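Local atomic coordinates of putative lipoprotein YerB (Bacillus subtilis, PDB entry 2PSB), a protein that is of unknown function but interacts with PcrA and, as a putative lipoprotein, is probably held at the cell membrane. Residues A[31-36]-A[96-102]; A[58-62]-A[246-250]; A[65-69]-A[83-89]; A[232-238]-A[295-301]. All coordinates share one frame; numbering follows the deposited sequence.

Overall arrangement
Interactions 1 and 4 are buried parallel strand pairs on opposite sides of the chain's centre, about 21 Å apart between centres, and both rest on regular backbone hydrogen bonding. Interaction 2, also mostly buried, and interaction 3, partly buried, depend on side chains instead: arginines lead in both, joined in interaction 3 by the ring of F89. Interaction 3 lies near the chain's centre and touches interaction 1, through the backbone pairs of V35 with A69 and V36 with R83. Interaction 2 abuts interaction 3 at A58 and R66, and meets interaction 4 where D250 pairs with S237. Strands 54-59 and 65-71 thus connect the 31-36/96-102 pair to 295-301, while 247-250 flanks 232-238.

Interaction 1. Residues A[31-36]-A[96-102]; sequences RPVAVV and FDSIFVH
R31 reaches over the beginning of the 96-102 segment and closes on the backbone carbonyl of D97. With CG anti to the backbone N (chi1 -175°), the chain runs straight out from CB through CG; CD then rests against I99, 3.9 Å from its CG1. NE and NH2 grip a single atom side-on, NE lying 2.9 Å from D97 O and NH2 3.0 Å from D97 O, with that oxygen in the guanidinium plane. I99 CG1 lies over one face of the same group. R31 NH2 also forms a long salt bridge, 3.6 Å to D97 OD2, by charge alone because the carboxylate oxygen is well out of plane; D119 is the stronger partner of NH2, and NH1 donates to K160 O. A leucine here would probably leave D97 O without its two donors and D119 without its countercharge. Beyond R31, strands 33-36 and 99-102 run parallel in the sheet, their axes 20° apart. I99 N bonds to P32 O, A34 N to I99 O, V101 N to A34 O, and V36 N to V101 O. V33 CG1 meets V101 CG2 at 4.0 Å on one face. On the other, V36 CG2 sits 3.7 Å from F100 CZ, and helix 87-94 packs on F100.

Interaction 2. Residues A[58-62]-A[246-250]; sequences ALAEG and RRDID
R247 and I249 pack on L59 and A58 in a side-chain contact where the end of strand 54-59 passes strand 247-250; the two backbones stay 8 to 9 Å apart between nearest CA atoms. R247 does most of the touching. Its CG sits between the backbone N and the carbonyl carbon (chi1 61°), and a bend at chi2 turns the guanidinium onto L59, where NH1 lies 3.2 Å from L59 CB and 3.5 Å from L59 CD1. A60 O lies at the guanidinium edge near its plane, 3.5 Å from R247 NE, without making a hydrogen bond. The very short approach of R247 NH1 to G62 O has a poor angle and is doubtful. A methionine in place of R247 would probably leave A60 O without the positive charge at its side and L59 without the flat group packed on it. Further along, I249 CD1 meets A58 CB at 4.2 Å; H238 and Y88 also pack on I249, and H238 touches L59 as well. The contact thereby joins the N-terminal and C-terminal DUF3048 regions. On the side of A60, the chain is leaving strand 54-59 for its antiparallel partner 65-71, and A60 and E61 both face one residue of the returning chain, a classic beta bulge at the end of a hairpin.

Interaction 3. Residues A[65-69]-A[83-89]; sequences TRFLA and RSAREYF
F89 and R66 supply most of the contact, the first by apolar packing and the second through its long polar chain. In the apolar part, the F89 ring leans on strand 65-69: its CD1 lies 3.6 Å from L68 CB, and its CZ is 4.0 Å from R66 CB. The ring edge is turned to the strand backbone, where R66 O stands 3.3 Å from F89 CZ, near the ring plane. Y88, the residue before it, places its CD2 over the centre of an F89 face.

The polar part gathers three arginines. R66 leaves the strand with CG anti to the backbone N (chi1 -179°), then bends at chi2 and chi3, which lays its CD 3.4 Å from R83 CB. S84 O lies over one guanidinium face, 3.5 Å from R66 NE, at an angle too poor for a bond. R66 NH2 is 3.6 Å from R83 NE, and R86 NH1 approaches the R66 guanidinium at its edge, the two planes 73° apart. The modelled R66-R86 spacing is too close for two donors, so its detail is doubtful. S84 is a phosphorylation site, unmodified here; a phosphate on it would probably feel this cluster of positive charge.

R86 occupies the N-cap position of helix 87-94, and the first turn carries F89 to the sheet. F100 of strand 99-102 touches both F89 and L68, while V36 of strand 33-37 meets R66 and R83, placing the helix start against the face formed by these neighbouring strands.

Interaction 4. Residues A[232-238]-A[295-301]; sequences FIVEASH and INIVPDL
E235 points its CG anti to the backbone N (chi1 -175°) and stays extended beyond it, which carries OE2 across to the backbone of L301; H238, with CG beside its own backbone N (chi1 -72°), brings its ring against P299. L301 N donates to E235 OE2, although the modelled 2.4 Å is too short to be taken literally. P299 CB sits over one face of the H238 ring, 3.5 Å from its centroid, a CH-pi contact. H238 ND1 donates to A236 O at 2.7 Å, which fixes the imidazole's rotation; a water modelled very close to NE2, a detail best taken with caution, donates to I297 O. These groups finish off a parallel strand pair, 232-235 beside 295-298, whose axes approach to 4.6 Å and differ by 22° in direction. N296 N bonds to F232 O, V234 N to N296 O, V298 N to V234 O at 2.7 Å, and A236 N to V298 O. F232 and I295 lie side by side on one face, F232 CD2 being 3.9 Å from I295 CD1, and V234 CG2 lies over the centre of one face of the F232 ring. On the opposite face I233 CG2 rests 4.1 Å from V298 CG1 and 4.0 Å from L301 CD2. Strand 54-59 continues the sheet beyond 293-298, with I56 packing on I295 and I297, while strand 255-261 flanks 232-235 antiparallel.

Interaction 1. Residues A[31-36]-A[96-102]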
# COMPACT_ATOMS: atom_id res chain seq x y z
N ARG A 31 -15.60 -2.81 -6.28
CA ARG A 31 -14.91 -3.42 -5.15
C ARG A 31 -13.42 -3.13 -5.17
O ARG A 31 -12.78 -3.16 -6.22
CB ARG A 31 -15.13 -4.93 -5.18
CG ARG A 31 -14.57 -5.65 -3.99
CD ARG A 31 -14.91 -7.10 -4.02
NE ARG A 31 -14.40 -7.80 -2.84
CZ ARG A 31 -14.47 -9.11 -2.66
NH1 ARG A 31 -15.02 -9.87 -3.59
NH2 ARG A 31 -13.98 -9.66 -1.55
N PRO A 32 -12.84 -2.82 -4.00
CA PRO A 32 -11.40 -2.53 -3.92
C PRO A 32 -10.56 -3.74 -4.34
O PRO A 32 -10.94 -4.89 -4.10
CB PRO A 32 -11.20 -2.20 -2.44
CG PRO A 32 -12.52 -1.62 -2.04
CD PRO A 32 -13.49 -2.57 -2.70
N VAL A 33 -9.44 -3.45 -4.99
CA VAL A 33 -8.49 -4.47 -5.42
C VAL A 33 -7.16 -4.11 -4.75
O VAL A 33 -6.61 -3.02 -4.98
CB VAL A 33 -8.32 -4.49 -6.98
CG1 VAL A 33 -7.25 -5.49 -7.39
CG2 VAL A 33 -9.65 -4.87 -7.64
N ALA A 34 -6.66 -5.00 -3.90
CA ALA A 34 -5.40 -4.81 -3.17
C ALA A 34 -4.31 -5.71 -3.75
O ALA A 34 -4.38 -6.93 -3.63
CB ALA A 34 -5.60 -5.13 -1.68
N VAL A 35 -3.29 -5.10 -4.35
CA VAL A 35 -2.21 -5.85 -4.96
C VAL A 35 -0.89 -5.76 -4.18
O VAL A 35 -0.45 -4.67 -3.80
CB VAL A 35 -1.93 -5.36 -6.40
CG1 VAL A 35 -0.97 -6.30 -7.09
CG2 VAL A 35 -3.23 -5.22 -7.18
N VAL A 36 -0.28 -6.91 -3.94
CA VAL A 36 1.02 -6.93 -3.26
C VAL A 36 2.05 -6.59 -4.32
O VAL A 36 2.23 -7.35 -5.27
CB VAL A 36 1.35 -8.30 -2.69
CG1 VAL A 36 2.82 -8.33 -2.27
CG2 VAL A 36 0.45 -8.60 -1.51
N PHE A 96 -10.69 -3.38 3.78
CA PHE A 96 -11.61 -2.96 2.73
C PHE A 96 -12.25 -4.15 2.02
O PHE A 96 -12.89 -3.97 0.99
CB PHE A 96 -10.87 -2.08 1.72
CG PHE A 96 -10.04 -1.00 2.35
CD1 PHE A 96 -8.78 -1.28 2.86
CD2 PHE A 96 -10.55 0.29 2.49
CE1 PHE A 96 -8.03 -0.28 3.50
CE2 PHE A 96 -9.81 1.29 3.13
CZ PHE A 96 -8.55 1.00 3.64
N ASP A 97 -12.06 -5.35 2.57
CA ASP A 97 -12.62 -6.59 1.99
C ASP A 97 -12.27 -6.66 0.51
O ASP A 97 -13.06 -7.10 -0.33
CB ASP A 97 -14.14 -6.62 2.20
CG ASP A 97 -14.75 -7.98 1.86
OD1 ASP A 97 -14.20 -9.00 2.32
OD2 ASP A 97 -15.78 -8.02 1.15
N SER A 98 -11.06 -6.22 0.20
CA SER A 98 -10.59 -6.19 -1.17
C SER A 98 -10.18 -7.54 -1.73
O SER A 98 -9.83 -8.46 -0.99
CB SER A 98 -9.38 -5.25 -1.30
OG SER A 98 -9.04 -4.63 -0.06
N ILE A 99 -10.26 -7.63 -3.05
CA ILE A 99 -9.83 -8.82 -3.76
C ILE A 99 -8.32 -8.74 -3.59
O ILE A 99 -7.69 -7.76 -3.98
CB ILE A 99 -10.21 -8.74 -5.25
CG1 ILE A 99 -11.72 -8.95 -5.39
CG2 ILE A 99 -9.41 -9.75 -6.06
CD1 ILE A 99 -12.27 -8.55 -6.75
N PHE A 100 -7.75 -9.78 -2.97
CA PHE A 100 -6.32 -9.85 -2.68
C PHE A 100 -5.50 -10.49 -3.80
O PHE A 100 -5.59 -11.69 -4.05
CB PHE A 100 -6.13 -10.65 -1.39
CG PHE A 100 -4.76 -10.54 -0.81
CD1 PHE A 100 -4.28 -9.31 -0.32
CD2 PHE A 100 -3.94 -11.66 -0.71
CE1 PHE A 100 -3.02 -9.21 0.27
CE2 PHE A 100 -2.67 -11.57 -0.11
CZ PHE A 100 -2.21 -10.34 0.38
N VAL A 101 -4.69 -9.67 -4.47
CA VAL A 101 -3.87 -10.17 -5.55
C VAL A 101 -2.42 -10.26 -5.09
O VAL A 101 -1.91 -9.34 -4.45
CB VAL A 101 -3.97 -9.25 -6.77
CG1 VAL A 101 -3.20 -9.85 -7.96
CG2 VAL A 101 -5.43 -9.05 -7.13
N HIS A 102 -1.78 -11.38 -5.40
CA HIS A 102 -0.40 -11.60 -5.00
C HIS A 102 0.29 -12.66 -5.85
O HIS A 102 -0.21 -13.05 -6.91
CB HIS A 102 -0.34 -12.03 -3.54
CG HIS A 102 -1.05 -13.32 -3.26
ND1 HIS A 102 -2.40 -13.49 -3.51
CD2 HIS A 102 -0.60 -14.50 -2.78
CE1 HIS A 102 -2.75 -14.72 -3.18
NE2 HIS A 102 -1.68 -15.35 -2.74

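Interaction 2. Residues A[58-62]-A[246-250]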
# COMPACT_ATOMS: atom_id res chain seq x y z
N ALA A 58 5.83 -1.77 3.97
CA ALA A 58 6.24 -2.42 5.21
C ALA A 58 7.35 -3.41 4.91
O ALA A 58 7.52 -3.84 3.76
CB ALA A 58 5.05 -3.14 5.88
N LEU A 59 8.12 -3.75 5.94
CA LEU A 59 9.22 -4.69 5.78
C LEU A 59 8.66 -6.05 5.43
O LEU A 59 7.66 -6.47 6.00
CB LEU A 59 10.06 -4.81 7.06
CG LEU A 59 11.02 -3.65 7.38
CD1 LEU A 59 11.61 -3.84 8.76
CD2 LEU A 59 12.11 -3.58 6.34
N ALA A 60 9.31 -6.72 4.49
CA ALA A 60 8.89 -8.05 4.07
C ALA A 60 10.10 -8.99 4.12
O ALA A 60 10.34 -9.66 5.13
CB ALA A 60 8.31 -8.00 2.66
N GLU A 61 10.86 -9.02 3.04
CA GLU A 61 12.05 -9.87 2.91
C GLU A 61 13.31 -9.17 3.45
O GLU A 61 13.80 -8.21 2.86
CB GLU A 61 12.25 -10.23 1.43
CG GLU A 61 13.22 -11.37 1.14
CD GLU A 61 12.63 -12.75 1.40
OE1 GLU A 61 13.18 -13.73 0.86
OE2 GLU A 61 11.63 -12.86 2.14
N GLY A 62 13.82 -9.64 4.58
CA GLY A 62 15.02 -9.04 5.15
C GLY A 62 14.88 -7.55 5.40
O GLY A 62 14.00 -7.12 6.14
N ARG A 246 11.30 -15.22 9.96
CA ARG A 246 10.20 -14.41 9.46
C ARG A 246 9.55 -13.65 10.60
O ARG A 246 9.36 -14.20 11.69
CB ARG A 246 9.14 -15.27 8.76
CG ARG A 246 9.69 -16.23 7.73
CD ARG A 246 8.60 -16.80 6.84
NE ARG A 246 9.05 -18.02 6.17
CZ ARG A 246 8.72 -18.37 4.93
NH1 ARG A 246 7.92 -17.60 4.21
NH2 ARG A 246 9.17 -19.51 4.42
N ARG A 247 9.19 -12.40 10.34
CA ARG A 247 8.57 -11.59 11.37
C ARG A 247 7.16 -11.17 11.01
O ARG A 247 6.80 -11.03 9.84
CB ARG A 247 9.41 -10.35 11.67
CG ARG A 247 9.62 -9.42 10.49
CD ARG A 247 10.57 -10.02 9.47
NE ARG A 247 11.06 -9.04 8.51
CZ ARG A 247 11.77 -7.96 8.83
NH1 ARG A 247 12.18 -7.13 7.88
NH2 ARG A 247 12.07 -7.71 10.10
N ASP A 248 6.36 -10.97 12.05
CA ASP A 248 4.98 -10.55 11.90
C ASP A 248 4.95 -9.11 12.40
O ASP A 248 5.93 -8.61 12.96
CB ASP A 248 4.06 -11.43 12.75
CG ASP A 248 2.60 -11.17 12.49
OD1 ASP A 248 2.22 -11.00 11.31
OD2 ASP A 248 1.81 -11.14 13.46
N ILE A 249 3.82 -8.44 12.18
CA ILE A 249 3.67 -7.06 12.61
C ILE A 249 2.33 -6.90 13.33
O ILE A 249 1.27 -7.07 12.73
CB ILE A 249 3.72 -6.08 11.40
CG1 ILE A 249 5.09 -6.20 10.72
CG2 ILE A 249 3.50 -4.66 11.87
CD1 ILE A 249 5.25 -5.30 9.50
N ASP A 250 2.40 -6.59 14.62
CA ASP A 250 1.20 -6.42 15.41
C ASP A 250 0.49 -5.15 14.98
O ASP A 250 0.92 -4.04 15.30
CB ASP A 250 1.56 -6.33 16.90
CG ASP A 250 0.34 -6.22 17.79
OD1 ASP A 250 0.51 -6.23 19.03
OD2 ASP A 250 -0.78 -6.12 17.25

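Interaction 3. Residues A[65-69]-A[83-89]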
# COMPACT_ATOMS: atom_id res chain seq x y z
N THR A 65 11.49 -3.69 1.71
CA THR A 65 10.08 -3.41 1.97
C THR A 65 9.24 -3.83 0.78
O THR A 65 9.74 -4.05 -0.32
CB THR A 65 9.83 -1.92 2.21
OG1 THR A 65 10.27 -1.18 1.08
CG2 THR A 65 10.54 -1.44 3.45
N ARG A 66 7.94 -3.92 1.01
CA ARG A 66 7.01 -4.32 -0.03
C ARG A 66 5.74 -3.50 0.12
O ARG A 66 5.40 -3.08 1.22
CB ARG A 66 6.71 -5.82 0.11
CG ARG A 66 5.77 -6.37 -0.94
CD ARG A 66 6.31 -7.68 -1.48
NE ARG A 66 6.56 -8.62 -0.40
CZ ARG A 66 7.49 -9.58 -0.44
NH1 ARG A 66 7.64 -10.40 0.59
NH2 ARG A 66 8.28 -9.70 -1.50
N PHE A 67 5.04 -3.31 -0.99
CA PHE A 67 3.82 -2.51 -1.02
C PHE A 67 2.52 -3.31 -1.14
O PHE A 67 2.50 -4.44 -1.64
CB PHE A 67 3.83 -1.58 -2.24
CG PHE A 67 5.04 -0.69 -2.35
CD1 PHE A 67 5.43 -0.22 -3.60
CD2 PHE A 67 5.78 -0.34 -1.24
CE1 PHE A 67 6.55 0.60 -3.74
CE2 PHE A 67 6.90 0.48 -1.36
CZ PHE A 67 7.29 0.95 -2.62
N LEU A 68 1.45 -2.68 -0.68
CA LEU A 68 0.10 -3.20 -0.83
C LEU A 68 -0.53 -1.96 -1.45
O LEU A 68 -0.66 -0.94 -0.79
CB LEU A 68 -0.60 -3.52 0.50
CG LEU A 68 -2.02 -4.06 0.27
CD1 LEU A 68 -1.97 -5.44 -0.43
CD2 LEU A 68 -2.76 -4.16 1.58
N ALA A 69 -0.86 -2.04 -2.74
CA ALA A 69 -1.47 -0.93 -3.45
C ALA A 69 -2.96 -1.22 -3.58
O ALA A 69 -3.38 -2.17 -4.24
CB ALA A 69 -0.84 -0.75 -4.82
N ARG A 83 4.30 -9.63 -6.01
CA ARG A 83 5.16 -10.37 -5.09
C ARG A 83 4.38 -11.18 -4.06
O ARG A 83 3.15 -11.17 -4.02
CB ARG A 83 6.09 -9.40 -4.36
CG ARG A 83 7.56 -9.50 -4.76
CD ARG A 83 8.13 -10.85 -4.37
NE ARG A 83 9.55 -10.96 -4.65
CZ ARG A 83 10.30 -11.99 -4.27
NH1 ARG A 83 9.74 -12.99 -3.59
NH2 ARG A 83 11.59 -12.03 -4.56
N SER A 84 5.14 -11.88 -3.22
CA SER A 84 4.60 -12.73 -2.17
C SER A 84 3.74 -12.04 -1.13
O SER A 84 3.97 -10.89 -0.78
CB SER A 84 5.74 -13.45 -1.45
OG SER A 84 6.36 -14.36 -2.33
N ALA A 85 2.75 -12.77 -0.62
CA ALA A 85 1.84 -12.24 0.39
C ALA A 85 2.35 -12.52 1.80
O ALA A 85 3.02 -13.53 2.04
CB ALA A 85 0.46 -12.85 0.21
N ARG A 86 2.03 -11.62 2.72
CA ARG A 86 2.42 -11.74 4.12
C ARG A 86 1.16 -11.55 4.94
O ARG A 86 0.22 -10.91 4.48
CB ARG A 86 3.47 -10.67 4.48
CG ARG A 86 4.83 -10.92 3.85
CD ARG A 86 5.43 -12.21 4.39
NE ARG A 86 6.06 -13.01 3.33
CZ ARG A 86 7.20 -12.69 2.73
NH1 ARG A 86 7.86 -11.59 3.08
NH2 ARG A 86 7.68 -13.47 1.78
N GLU A 87 1.13 -12.12 6.14
CA GLU A 87 -0.03 -12.00 7.00
C GLU A 87 -0.51 -10.57 7.15
O GLU A 87 -1.68 -10.28 6.87
CB GLU A 87 0.24 -12.59 8.39
CG GLU A 87 0.17 -14.10 8.44
CD GLU A 87 1.53 -14.75 8.57
OE1 GLU A 87 2.45 -14.39 7.81
OE2 GLU A 87 1.66 -15.64 9.44
N TYR A 88 0.37 -9.67 7.58
CA TYR A 88 -0.01 -8.28 7.76
C TYR A 88 -0.63 -7.67 6.51
O TYR A 88 -1.46 -6.77 6.62
CB TYR A 88 1.17 -7.42 8.25
CG TYR A 88 2.54 -7.79 7.72
CD1 TYR A 88 3.31 -8.78 8.35
CD2 TYR A 88 3.08 -7.14 6.62
CE1 TYR A 88 4.59 -9.09 7.90
CE2 TYR A 88 4.36 -7.45 6.16
CZ TYR A 88 5.11 -8.42 6.81
OH TYR A 88 6.38 -8.72 6.39
N PHE A 89 -0.26 -8.14 5.33
CA PHE A 89 -0.86 -7.61 4.10
C PHE A 89 -2.29 -8.13 3.91
O PHE A 89 -3.17 -7.41 3.44
CB PHE A 89 0.01 -7.95 2.88
CG PHE A 89 1.25 -7.11 2.76
CD1 PHE A 89 1.16 -5.72 2.79
CD2 PHE A 89 2.50 -7.70 2.63
CE1 PHE A 89 2.30 -4.92 2.69
CE2 PHE A 89 3.65 -6.92 2.53
CZ PHE A 89 3.55 -5.52 2.56

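Interaction 4. Residues A[232-238]-A[295-301]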
# COMPACT_ATOMS: atom_id res chain seq x y z
N PHE A 232 1.40 8.85 6.15
CA PHE A 232 1.04 8.31 7.44
C PHE A 232 2.07 7.29 7.91
O PHE A 232 2.08 6.15 7.42
CB PHE A 232 -0.35 7.68 7.33
CG PHE A 232 -0.93 7.22 8.63
CD1 PHE A 232 -0.44 7.70 9.85
CD2 PHE A 232 -2.01 6.34 8.64
CE1 PHE A 232 -1.01 7.30 11.05
CE2 PHE A 232 -2.59 5.93 9.84
CZ PHE A 232 -2.09 6.42 11.05
N ILE A 233 2.93 7.70 8.83
CA ILE A 233 3.97 6.82 9.35
C ILE A 233 3.43 6.13 10.59
O ILE A 233 3.08 6.79 11.56
CB ILE A 233 5.26 7.63 9.67
CG1 ILE A 233 5.73 8.34 8.40
CG2 ILE A 233 6.37 6.71 10.22
CD1 ILE A 233 6.88 9.31 8.59
N VAL A 234 3.35 4.81 10.53
CA VAL A 234 2.82 4.01 11.63
C VAL A 234 3.86 3.13 12.32
O VAL A 234 4.62 2.42 11.67
CB VAL A 234 1.64 3.15 11.11
CG1 VAL A 234 1.22 2.12 12.14
CG2 VAL A 234 0.46 4.06 10.78
N GLU A 235 3.90 3.20 13.66
CA GLU A 235 4.84 2.40 14.44
C GLU A 235 4.16 1.16 14.97
O GLU A 235 3.28 1.24 15.82
CB GLU A 235 5.40 3.20 15.62
CG GLU A 235 6.48 2.45 16.40
CD GLU A 235 7.14 3.29 17.48
OE1 GLU A 235 6.48 3.56 18.52
OE2 GLU A 235 8.31 3.69 17.30
N ALA A 236 4.58 0.01 14.47
CA ALA A 236 3.99 -1.26 14.87
C ALA A 236 5.06 -2.26 15.29
O ALA A 236 6.14 -2.31 14.70
CB ALA A 236 3.17 -1.82 13.71
N SER A 237 4.74 -3.07 16.29
CA SER A 237 5.68 -4.07 16.79
C SER A 237 5.96 -5.17 15.79
O SER A 237 5.04 -5.85 15.32
CB SER A 237 5.15 -4.71 18.07
OG SER A 237 4.88 -3.74 19.05
N HIS A 238 7.23 -5.32 15.45
CA HIS A 238 7.67 -6.35 14.53
C HIS A 238 8.21 -7.45 15.45
O HIS A 238 8.99 -7.17 16.36
CB HIS A 238 8.78 -5.82 13.62
CG HIS A 238 8.30 -4.84 12.59
ND1 HIS A 238 7.47 -3.78 12.90
CD2 HIS A 238 8.53 -4.77 11.26
CE1 HIS A 238 7.20 -3.10 11.80
NE2 HIS A 238 7.83 -3.68 10.79
N ILE A 295 1.04 5.07 3.31
CA ILE A 295 1.26 4.65 4.69
C ILE A 295 2.57 3.89 4.79
O ILE A 295 2.82 2.92 4.05
CB ILE A 295 0.12 3.74 5.20
CG1 ILE A 295 -1.22 4.47 5.08
CG2 ILE A 295 0.38 3.32 6.65
CD1 ILE A 295 -2.36 3.79 5.73
N ASN A 296 3.42 4.34 5.71
CA ASN A 296 4.70 3.70 5.96
C ASN A 296 4.73 3.07 7.33
O ASN A 296 4.71 3.77 8.34
CB ASN A 296 5.83 4.72 5.88
CG ASN A 296 6.40 4.82 4.51
OD1 ASN A 296 7.22 4.00 4.11
ND2 ASN A 296 5.97 5.82 3.77
N ILE A 297 4.77 1.75 7.37
CA ILE A 297 4.83 1.08 8.66
C ILE A 297 6.30 0.88 9.03
O ILE A 297 7.11 0.40 8.22
CB ILE A 297 4.08 -0.26 8.60
CG1 ILE A 297 2.57 0.00 8.53
CG2 ILE A 297 4.44 -1.13 9.83
CD1 ILE A 297 1.75 -1.17 8.01
N VAL A 298 6.64 1.29 10.24
CA VAL A 298 8.01 1.17 10.73
C VAL A 298 8.04 0.52 12.11
O VAL A 298 7.10 0.66 12.88
CB VAL A 298 8.69 2.58 10.86
CG1 VAL A 298 8.55 3.34 9.55
CG2 VAL A 298 8.06 3.36 12.01
N PRO A 299 9.12 -0.21 12.42
CA PRO A 299 9.21 -0.85 13.74
C PRO A 299 9.69 0.14 14.82
O PRO A 299 9.66 -0.17 16.00
CB PRO A 299 10.18 -2.00 13.52
CG PRO A 299 11.05 -1.50 12.41
CD PRO A 299 10.08 -0.81 11.49
N ASP A 300 10.11 1.33 14.40
CA ASP A 300 10.59 2.35 15.33
C ASP A 300 10.37 3.74 14.75
O ASP A 300 10.99 4.12 13.75
CB ASP A 300 12.07 2.15 15.64
CG ASP A 300 12.60 3.15 16.67
OD1 ASP A 300 13.80 3.07 16.99
OD2 ASP A 300 11.83 4.00 17.15
N LEU A 301 9.49 4.50 15.38
CA LEU A 301 9.16 5.85 14.94
C LEU A 301 10.43 6.70 14.80
O LEU A 301 10.39 7.81 14.27
CB LEU A 301 8.20 6.49 15.96
CG LEU A 301 7.16 7.50 15.46
CD1 LEU A 301 7.82 8.83 15.23
CD2 LEU A 301 6.49 6.99 14.18
O HOH W 1 7.63 -2.65 8.53